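Local coordinates for avirulence protein AvrP123 (Melampsora lini, PDB 5VJJ) that is a zinc-binding effector of the flax rust fungus, recognised by the flax resistance protein P and possibly acting in the plant nucleus, at residues Q26-R34 against C47-M55. Residues are numbered along the deposited sequence; the frame is centred on the assembly and turned at random.
Sequences QPPFGVRCR and CPGPAEQYM. With ZN (zinc ion), chain D.
An antiparallel strand pair that runs into a zinc site joins residues 26-34 to 47-55: Phe29 and Gly30 lie along the edge of strand 51-58, and Cys33 and Cys47 meet at the metal. Phe29 and Gln53 form the hydrogen-bonded pair. Gln53 N gives a nearly straight hydrogen bond to Phe29 O (2.9 Å, 165° at the hydrogen), while the return bond from Phe29 N to Gln53 O is weak at 3.4 Å. Two residues on, past the non-hydrogen-bonded Gly30-Glu52 pair, Val31 N hydrogen-bonds to Ala51 O (3.1 Å) from above the carbonyl plane. On one face of the sheet the Phe29 ring, its CG set between backbone N and carbonyl carbon (chi1 56°), lies alongside Gln53, whose CB sits over one face of the ring, offset toward its rim, in a CH-pi contact, 4.0 Å from the centroid. The extended Gln53 chain continues past CZ, ring and amide planes 37° apart; OE1 touches Val31 CG1, and NE2 is hydrogen-bonded to Ser65 OG on strand 64-69. Met55 CG comes to the ring's edge near CE1. Away from the zinc, Pro28 CG abuts the edge of the Tyr54 ring at CE1 (3.5 Å). At the metal end Cys33 CB packs on Ala51 CB (3.8 Å), and the sulfurs of Cys33 and Cys47 each bind zinc at 2.3 Å. Gly49 N donates to Cys47 SG, probably tempering the thiolate's charge. Cys69 and His73 complete a three-cysteine, one-histidine zinc site ending a three-stranded antiparallel sheet.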
# COMPACT_ATOMS: atom_id res chain seq x y z
N GLN A 26 8.95 8.10 -7.40
CA GLN A 26 9.85 6.96 -7.45
C GLN A 26 9.01 5.71 -7.60
O GLN A 26 7.80 5.74 -7.35
CB GLN A 26 10.73 6.88 -6.19
CG GLN A 26 9.95 6.89 -4.89
CD GLN A 26 10.86 6.94 -3.67
OE1 GLN A 26 10.84 7.90 -2.91
NE2 GLN A 26 11.65 5.89 -3.48
N PRO A 27 9.60 4.60 -8.04
CA PRO A 27 8.82 3.36 -8.17
C PRO A 27 8.27 2.93 -6.82
O PRO A 27 8.80 3.32 -5.77
CB PRO A 27 9.85 2.34 -8.69
CG PRO A 27 10.97 3.16 -9.25
CD PRO A 27 11.00 4.42 -8.45
N PRO A 28 7.19 2.14 -6.80
CA PRO A 28 6.71 1.62 -5.52
C PRO A 28 7.77 0.77 -4.84
O PRO A 28 8.50 0.02 -5.49
CB PRO A 28 5.48 0.79 -5.91
CG PRO A 28 5.08 1.28 -7.26
CD PRO A 28 6.34 1.73 -7.93
N PHE A 29 7.86 0.89 -3.52
CA PHE A 29 8.82 0.14 -2.73
C PHE A 29 8.13 -0.56 -1.56
O PHE A 29 7.18 -0.03 -0.97
CB PHE A 29 9.95 1.04 -2.21
CG PHE A 29 9.48 2.21 -1.40
CD1 PHE A 29 9.06 3.37 -2.02
CD2 PHE A 29 9.49 2.16 -0.01
CE1 PHE A 29 8.64 4.46 -1.27
CE2 PHE A 29 9.07 3.24 0.74
CZ PHE A 29 8.65 4.39 0.11
N GLY A 30 8.63 -1.75 -1.23
CA GLY A 30 8.03 -2.53 -0.17
C GLY A 30 8.21 -1.89 1.19
O GLY A 30 9.17 -1.17 1.46
N VAL A 31 7.25 -2.15 2.08
CA VAL A 31 7.23 -1.58 3.42
C VAL A 31 6.53 -2.54 4.37
O VAL A 31 5.88 -3.50 3.95
CB VAL A 31 6.52 -0.20 3.46
CG1 VAL A 31 7.38 0.86 2.82
CG2 VAL A 31 5.16 -0.28 2.79
N ARG A 32 6.67 -2.27 5.67
CA ARG A 32 5.92 -3.00 6.68
C ARG A 32 4.46 -2.61 6.61
O ARG A 32 4.13 -1.42 6.53
CB ARG A 32 6.47 -2.71 8.07
CG ARG A 32 7.82 -3.31 8.39
CD ARG A 32 8.25 -2.92 9.81
NE ARG A 32 9.48 -3.58 10.22
CZ ARG A 32 10.15 -3.29 11.33
NH1 ARG A 32 9.71 -2.35 12.15
NH2 ARG A 32 11.27 -3.94 11.62
N CYS A 33 3.57 -3.60 6.64
CA CYS A 33 2.14 -3.36 6.74
C CYS A 33 1.77 -3.20 8.21
O CYS A 33 2.07 -4.07 9.03
CB CYS A 33 1.35 -4.50 6.11
SG CYS A 33 -0.43 -4.27 6.29
N ARG A 34 1.12 -2.08 8.54
CA ARG A 34 0.77 -1.75 9.91
C ARG A 34 -0.68 -2.09 10.26
O ARG A 34 -1.12 -1.79 11.38
CB ARG A 34 1.02 -0.27 10.17
CG ARG A 34 2.49 0.11 10.16
CD ARG A 34 2.68 1.59 10.41
NE ARG A 34 3.94 1.86 11.10
CZ ARG A 34 4.33 3.06 11.52
NH1 ARG A 34 3.56 4.12 11.31
NH2 ARG A 34 5.49 3.20 12.13
N CYS A 47 0.74 -8.30 9.87
CA CYS A 47 0.55 -8.75 8.50
C CYS A 47 1.91 -8.92 7.83
O CYS A 47 2.71 -7.98 7.83
CB CYS A 47 -0.28 -7.75 7.71
SG CYS A 47 -0.37 -8.14 5.94
N PRO A 48 2.21 -10.10 7.26
CA PRO A 48 3.50 -10.27 6.57
C PRO A 48 3.58 -9.58 5.22
O PRO A 48 4.63 -9.68 4.56
CB PRO A 48 3.60 -11.79 6.39
CG PRO A 48 2.56 -12.38 7.28
CD PRO A 48 1.48 -11.37 7.36
N GLY A 49 2.53 -8.89 4.77
CA GLY A 49 2.53 -8.29 3.45
C GLY A 49 2.01 -9.24 2.40
O GLY A 49 1.34 -10.22 2.73
N PRO A 50 2.31 -8.98 1.12
CA PRO A 50 3.17 -7.89 0.62
C PRO A 50 2.49 -6.51 0.65
O PRO A 50 1.33 -6.37 0.26
CB PRO A 50 3.47 -8.30 -0.83
CG PRO A 50 2.96 -9.71 -0.97
CD PRO A 50 1.86 -9.85 0.02
N ALA A 51 3.24 -5.50 1.10
CA ALA A 51 2.76 -4.13 1.13
C ALA A 51 3.76 -3.23 0.43
O ALA A 51 4.97 -3.47 0.47
CB ALA A 51 2.54 -3.65 2.57
N GLU A 52 3.24 -2.19 -0.23
CA GLU A 52 4.06 -1.25 -0.98
C GLU A 52 3.61 0.17 -0.66
O GLU A 52 2.44 0.42 -0.38
CB GLU A 52 3.96 -1.46 -2.50
CG GLU A 52 4.63 -2.71 -3.01
CD GLU A 52 4.58 -2.79 -4.53
OE1 GLU A 52 3.68 -2.16 -5.12
OE2 GLU A 52 5.46 -3.47 -5.11
N GLN A 53 4.56 1.10 -0.73
CA GLN A 53 4.30 2.51 -0.52
C GLN A 53 4.46 3.26 -1.83
O GLN A 53 5.37 2.97 -2.62
CB GLN A 53 5.24 3.09 0.54
CG GLN A 53 4.94 4.54 0.89
CD GLN A 53 5.71 5.00 2.11
OE1 GLN A 53 6.26 4.18 2.85
NE2 GLN A 53 5.76 6.30 2.32
N TYR A 54 3.57 4.23 -2.05
CA TYR A 54 3.55 5.01 -3.28
C TYR A 54 3.86 6.46 -2.94
O TYR A 54 3.24 7.04 -2.05
CB TYR A 54 2.19 4.91 -3.97
CG TYR A 54 1.78 3.48 -4.28
CD1 TYR A 54 2.33 2.79 -5.35
CD2 TYR A 54 0.84 2.83 -3.49
CE1 TYR A 54 1.96 1.49 -5.63
CE2 TYR A 54 0.46 1.53 -3.76
CZ TYR A 54 1.02 0.86 -4.83
OH TYR A 54 0.65 -0.43 -5.09
N MET A 55 4.84 7.02 -3.64
CA MET A 55 5.21 8.43 -3.53
C MET A 55 4.82 9.11 -4.83
O MET A 55 5.25 8.68 -5.91
CB MET A 55 6.71 8.59 -3.26
CG MET A 55 7.16 8.15 -1.87
SD MET A 55 6.71 9.37 -0.63
CE MET A 55 7.93 9.03 0.63
ZN ZN D . -1.20 -6.11 5.16